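Acyl-CoA thioester hydrolase ybgC (PDB 3GRH) is a putative acyl-CoA thioesterase of the outer membrane that belongs to the pectinesterase family but neither binds pectin nor has pectinesterase activity. Local coordinates at residues Q46-A50 against Q51-A55; I110-P114 against G115-G119. All blocks are in the same frame, centred on the assembly; numbering follows the deposited sequence.

In the fold
The chain starts outside the right-handed parallel beta-helix of this family. After helix 42-45 it makes a short turn into helix 50-53, and contact 1 (46-55) closes that turn. The turn packs through F48, Y53 and F54 on strands 351-355 and 287-291, so an N-terminal segment meets coils formed much later in the chain. Further on, contact 2 (110-119) closes the sharp corner between strands 108-112 and 115-123, near one end of the beta-helix. It joins strands of two different faces. The two contacts follow in series and neither encloses nor crosses the other. The centres of contact 1 and contact 2 lie about 35 Å apart, on opposite sides of the chain's centre.

Contact 1. Residues Q46-A50 against Q51-A55; sequences QNFDA and QHYFA
D49 and H52 meet at the start of helix 50-53, where D49 is the N-cap residue. The carboxylate and imidazole planes are turned 35° apart. D49 OD1 lies near the ring plane, at its edge, and accepts from H52 ND1 at 2.7 Å. It is met on its syn side, 20° out of the carboxylate plane. The same OD1 accepts a weak capping bond from the backbone H52 N. One oxygen thus grips the ring firmly and the backbone N-H only weakly. The chi1 of D49, 67°, sets CG between its own N and carbonyl carbon and turns the carboxylate back to the helix start. N47 lies against one face of the H52 ring. Its CA stands over the centre of that face, 4.2 Å from the centroid, a CH-pi contact.

On the buried side, the F48 ring turns its edge to Y53, with F48 CD1 3.9 Å from Y53 CE1. Y53 OH is hydrogen-bonded to Q351 NE2, and F48 rests on V353, so this pair joins the turn to strand 351-355. A backbone hydrogen bond runs from Y53 N to D49 O at 3.1 Å. Another runs from F54 N to A50 O at 2.9 Å. The D49 carbonyl oxygen also sits at the edge of the Y53 ring, 3.4 Å from Y53 CD1.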
loop_
_atom_site.group_PDB
_atom_site.type_symbol
_atom_site.label_atom_id
_atom_site.label_comp_id
_atom_site.label_asym_id
_atom_site.label_seq_id
_atom_site.Cartn_x
_atom_site.Cartn_y
_atom_site.Cartn_z
ATOM N N GLN A 46 4.874 21.545 -6.591
ATOM C CA GLN A 46 4.958 21.158 -8.002
ATOM C C GLN A 46 5.847 19.922 -8.238
ATOM O O GLN A 46 5.706 19.231 -9.254
ATOM C CB GLN A 46 5.516 22.304 -8.837
ATOM C CG GLN A 46 4.751 23.556 -8.795
ATOM C CD GLN A 46 5.410 24.620 -9.641
ATOM O OE1 GLN A 46 5.422 25.798 -9.292
ATOM N NE2 GLN A 46 6.000 24.192 -10.758
ATOM N N ASN A 47 6.753 19.661 -7.342
ATOM C CA ASN A 47 7.622 18.465 -7.454
ATOM C C ASN A 47 6.936 17.205 -6.974
ATOM O O ASN A 47 7.579 16.152 -7.020
ATOM C CB ASN A 47 8.877 18.624 -6.640
ATOM C CG ASN A 47 9.957 19.404 -7.365
ATOM O OD1 ASN A 47 9.870 19.671 -8.585
ATOM N ND2 ASN A 47 10.984 19.787 -6.621
ATOM N N PHE A 48 5.715 17.294 -6.459
ATOM C CA PHE A 48 5.033 16.179 -5.800
ATOM C C PHE A 48 3.724 15.818 -6.411
ATOM O O PHE A 48 2.660 15.908 -5.843
ATOM C CB PHE A 48 4.892 16.440 -4.269
ATOM C CG PHE A 48 6.169 16.561 -3.569
ATOM C CD1 PHE A 48 7.047 15.491 -3.479
ATOM C CD2 PHE A 48 6.533 17.753 -3.015
ATOM C CE1 PHE A 48 8.260 15.635 -2.859
ATOM C CE2 PHE A 48 7.727 17.908 -2.395
ATOM C CZ PHE A 48 8.605 16.843 -2.317
ATOM N N ASP A 49 3.820 15.455 -7.660
ATOM C CA ASP A 49 2.690 14.927 -8.413
ATOM C C ASP A 49 2.983 13.632 -9.051
ATOM O O ASP A 49 4.102 13.137 -9.032
ATOM C CB ASP A 49 2.286 16.011 -9.400
ATOM C CG ASP A 49 3.322 16.271 -10.448
ATOM O OD1 ASP A 49 4.440 15.741 -10.344
ATOM O OD2 ASP A 49 2.976 16.997 -11.453
ATOM N N ALA A 50 1.972 12.969 -9.628
ATOM C CA ALA A 50 2.148 11.633 -10.026
ATOM C C ALA A 50 3.253 11.484 -11.020
ATOM O O ALA A 50 4.002 10.562 -10.933
ATOM C CB ALA A 50 0.780 11.084 -10.583
ATOM N N GLN A 51 3.447 12.448 -11.942
ATOM C CA GLN A 51 4.495 12.342 -12.927
ATOM C C GLN A 51 5.915 12.322 -12.355
ATOM O O GLN A 51 6.862 11.791 -12.960
ATOM C CB GLN A 51 4.341 13.397 -14.009
ATOM C CG GLN A 51 4.570 14.799 -13.607
ATOM C CD GLN A 51 4.241 15.821 -14.708
ATOM O OE1 GLN A 51 3.440 16.741 -14.495
ATOM N NE2 GLN A 51 4.867 15.666 -15.874
ATOM N N HIS A 52 6.124 12.980 -11.216
ATOM C CA HIS A 52 7.403 12.898 -10.546
ATOM C C HIS A 52 7.575 11.650 -9.786
ATOM O O HIS A 52 8.660 10.994 -9.792
ATOM C CB HIS A 52 7.574 14.165 -9.638
ATOM C CG HIS A 52 7.934 15.394 -10.403
ATOM N ND1 HIS A 52 6.982 16.182 -11.012
ATOM C CD2 HIS A 52 9.123 16.003 -10.626
ATOM C CE1 HIS A 52 7.567 17.197 -11.619
ATOM N NE2 HIS A 52 8.866 17.123 -11.398
ATOM N N TYR A 53 6.498 11.200 -9.155
ATOM C CA TYR A 53 6.584 9.896 -8.419
ATOM C C TYR A 53 6.795 8.731 -9.325
ATOM O O TYR A 53 7.386 7.725 -8.942
ATOM C CB TYR A 53 5.343 9.629 -7.523
ATOM C CG TYR A 53 5.325 10.334 -6.204
ATOM C CD1 TYR A 53 5.095 11.684 -6.121
ATOM C CD2 TYR A 53 5.540 9.657 -5.026
ATOM C CE1 TYR A 53 5.156 12.365 -4.951
ATOM C CE2 TYR A 53 5.551 10.325 -3.853
ATOM C CZ TYR A 53 5.369 11.699 -3.797
ATOM O OH TYR A 53 5.452 12.372 -2.580
ATOM N N PHE A 54 6.345 8.891 -10.584
ATOM C CA PHE A 54 6.383 7.807 -11.554
ATOM C C PHE A 54 7.492 7.959 -12.581
ATOM O O PHE A 54 7.541 7.240 -13.557
ATOM C CB PHE A 54 5.038 7.640 -12.240
ATOM C CG PHE A 54 3.952 7.078 -11.373
ATOM C CD1 PHE A 54 4.214 6.391 -10.235
ATOM C CD2 PHE A 54 2.662 7.154 -11.815
ATOM C CE1 PHE A 54 3.155 5.829 -9.462
ATOM C CE2 PHE A 54 1.661 6.630 -11.084
ATOM C CZ PHE A 54 1.946 5.953 -9.902
ATOM N N ALA A 55 8.430 8.857 -12.329
ATOM C CA ALA A 55 9.511 9.118 -13.251
ATOM C C ALA A 55 10.321 7.878 -13.553
ATOM O O ALA A 55 10.450 6.994 -12.690
ATOM C CB ALA A 55 10.383 10.164 -12.662
#

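Contact 2. Residues I110-P114 against G115-G119; sequences IAVMP and GEYQG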
loop_
_atom_site.group_PDB
_atom_site.type_symbol
_atom_site.label_atom_id
_atom_site.label_comp_id
_atom_site.label_asym_id
_atom_site.label_seq_id
_atom_site.Cartn_x
_atom_site.Cartn_y
_atom_site.Cartn_z
ATOM N N ILE A 110 -7.778 -12.896 -15.459
ATOM C CA ILE A 110 -8.400 -13.891 -14.620
ATOM C C ILE A 110 -9.598 -13.243 -13.987
ATOM O O ILE A 110 -9.481 -12.305 -13.214
ATOM C CB ILE A 110 -7.453 -14.404 -13.526
ATOM C CG1 ILE A 110 -6.244 -15.030 -14.149
ATOM C CG2 ILE A 110 -8.212 -15.442 -12.627
ATOM C CD1 ILE A 110 -5.052 -15.288 -13.166
ATOM N N ALA A 111 -10.775 -13.704 -14.359
ATOM C CA ALA A 111 -12.046 -13.213 -13.760
ATOM C C ALA A 111 -12.351 -14.031 -12.547
ATOM O O ALA A 111 -12.150 -15.243 -12.588
ATOM C CB ALA A 111 -13.204 -13.299 -14.781
ATOM N N VAL A 112 -12.838 -13.398 -11.489
ATOM C CA VAL A 112 -13.205 -14.108 -10.267
ATOM C C VAL A 112 -14.702 -13.828 -9.974
ATOM O O VAL A 112 -15.135 -12.694 -9.861
ATOM C CB VAL A 112 -12.343 -13.688 -9.063
ATOM C CG1 VAL A 112 -12.745 -14.610 -7.909
ATOM C CG2 VAL A 112 -10.842 -13.813 -9.327
ATOM N N MET A 113 -15.493 -14.905 -9.919
ATOM C CA MET A 113 -16.913 -14.832 -9.685
ATOM C C MET A 113 -17.179 -14.511 -8.228
ATOM O O MET A 113 -16.388 -14.812 -7.354
ATOM C CB MET A 113 -17.586 -16.161 -10.027
ATOM C CG MET A 113 -17.572 -16.420 -11.486
ATOM S SD MET A 113 -18.488 -17.847 -11.944
ATOM C CE MET A 113 -20.174 -17.416 -11.465
ATOM N N PRO A 114 -18.317 -13.884 -7.954
ATOM C CA PRO A 114 -18.680 -13.607 -6.573
ATOM C C PRO A 114 -18.551 -14.845 -5.672
ATOM O O PRO A 114 -18.940 -15.953 -6.059
ATOM C CB PRO A 114 -20.132 -13.140 -6.703
ATOM C CG PRO A 114 -20.161 -12.501 -8.037
ATOM C CD PRO A 114 -19.291 -13.334 -8.917
ATOM N N GLY A 115 -17.959 -14.647 -4.518
ATOM C CA GLY A 115 -17.745 -15.699 -3.533
ATOM C C GLY A 115 -16.677 -15.327 -2.552
ATOM O O GLY A 115 -16.144 -14.232 -2.606
ATOM N N GLU A 116 -16.411 -16.280 -1.648
ATOM C CA GLU A 116 -15.406 -16.154 -0.639
ATOM C C GLU A 116 -14.368 -17.180 -1.004
ATOM O O GLU A 116 -14.663 -18.369 -1.233
ATOM C CB GLU A 116 -16.012 -16.467 0.748
ATOM C CG GLU A 116 -16.903 -15.398 1.337
ATOM C CD GLU A 116 -18.238 -15.238 0.617
ATOM O OE1 GLU A 116 -18.857 -16.284 0.238
ATOM O OE2 GLU A 116 -18.666 -14.055 0.446
ATOM N N TYR A 117 -13.128 -16.740 -1.034
ATOM C CA TYR A 117 -11.987 -17.549 -1.477
ATOM C C TYR A 117 -10.955 -17.522 -0.349
ATOM O O TYR A 117 -10.262 -16.569 -0.179
ATOM C CB TYR A 117 -11.434 -16.987 -2.792
ATOM C CG TYR A 117 -12.467 -17.042 -3.903
ATOM C CD1 TYR A 117 -12.657 -18.188 -4.641
ATOM C CD2 TYR A 117 -13.221 -15.963 -4.200
ATOM C CE1 TYR A 117 -13.638 -18.249 -5.631
ATOM C CE2 TYR A 117 -14.214 -16.042 -5.149
ATOM C CZ TYR A 117 -14.400 -17.192 -5.845
ATOM O OH TYR A 117 -15.383 -17.206 -6.814
ATOM N N GLN A 118 -10.910 -18.597 0.422
ATOM C CA GLN A 118 -9.977 -18.640 1.566
ATOM C C GLN A 118 -8.620 -19.178 1.066
ATOM O O GLN A 118 -8.527 -20.211 0.427
ATOM C CB GLN A 118 -10.518 -19.524 2.712
ATOM C CG GLN A 118 -9.569 -19.557 3.961
ATOM C CD GLN A 118 -9.848 -20.634 5.024
ATOM O OE1 GLN A 118 -10.055 -21.834 4.722
ATOM N NE2 GLN A 118 -9.804 -20.225 6.279
ATOM N N GLY A 119 -7.547 -18.468 1.371
ATOM C CA GLY A 119 -6.211 -18.935 1.113
ATOM C C GLY A 119 -5.365 -17.838 0.512
ATOM O O GLY A 119 -5.865 -16.846 -0.032
#
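Y117 reaches back across the corner between strands 108-112 and 115-123 to touch V112 and M113. This is a turn of the parallel beta-helix, where the chain passes from one face of the coil to the next.

The polar part is one hydrogen bond. Y117 OH donates to M113 O at 2.7 Å. The hydroxyl stands above the carbonyl plane, about 40° out of it, and not on a lone pair. Relative to the ring, M113 O lies at its edge, close to the ring plane.

The apolar part is close. V112 CG1 comes within 3.4 Å of Y117 CE2. The valine and the tyrosine lie alongside each other, pointing opposite ways. V112 CG1 is opposite its own backbone N (chi1 -174°), which aims this methyl at the tyrosine. Beyond this pair, Y117 also touches V79 and I92, and V112 packs on L132.

A leucine in place of Y117 has no hydroxyl, so M113 O would probably lose this bond and a gap would be likely to open beside V112 CG1.

The tyrosine thus does two jobs at a surface corner. Its ring packs on a buried valine, and its hydroxyl satisfies a backbone carbonyl just after strand 108-112 ends.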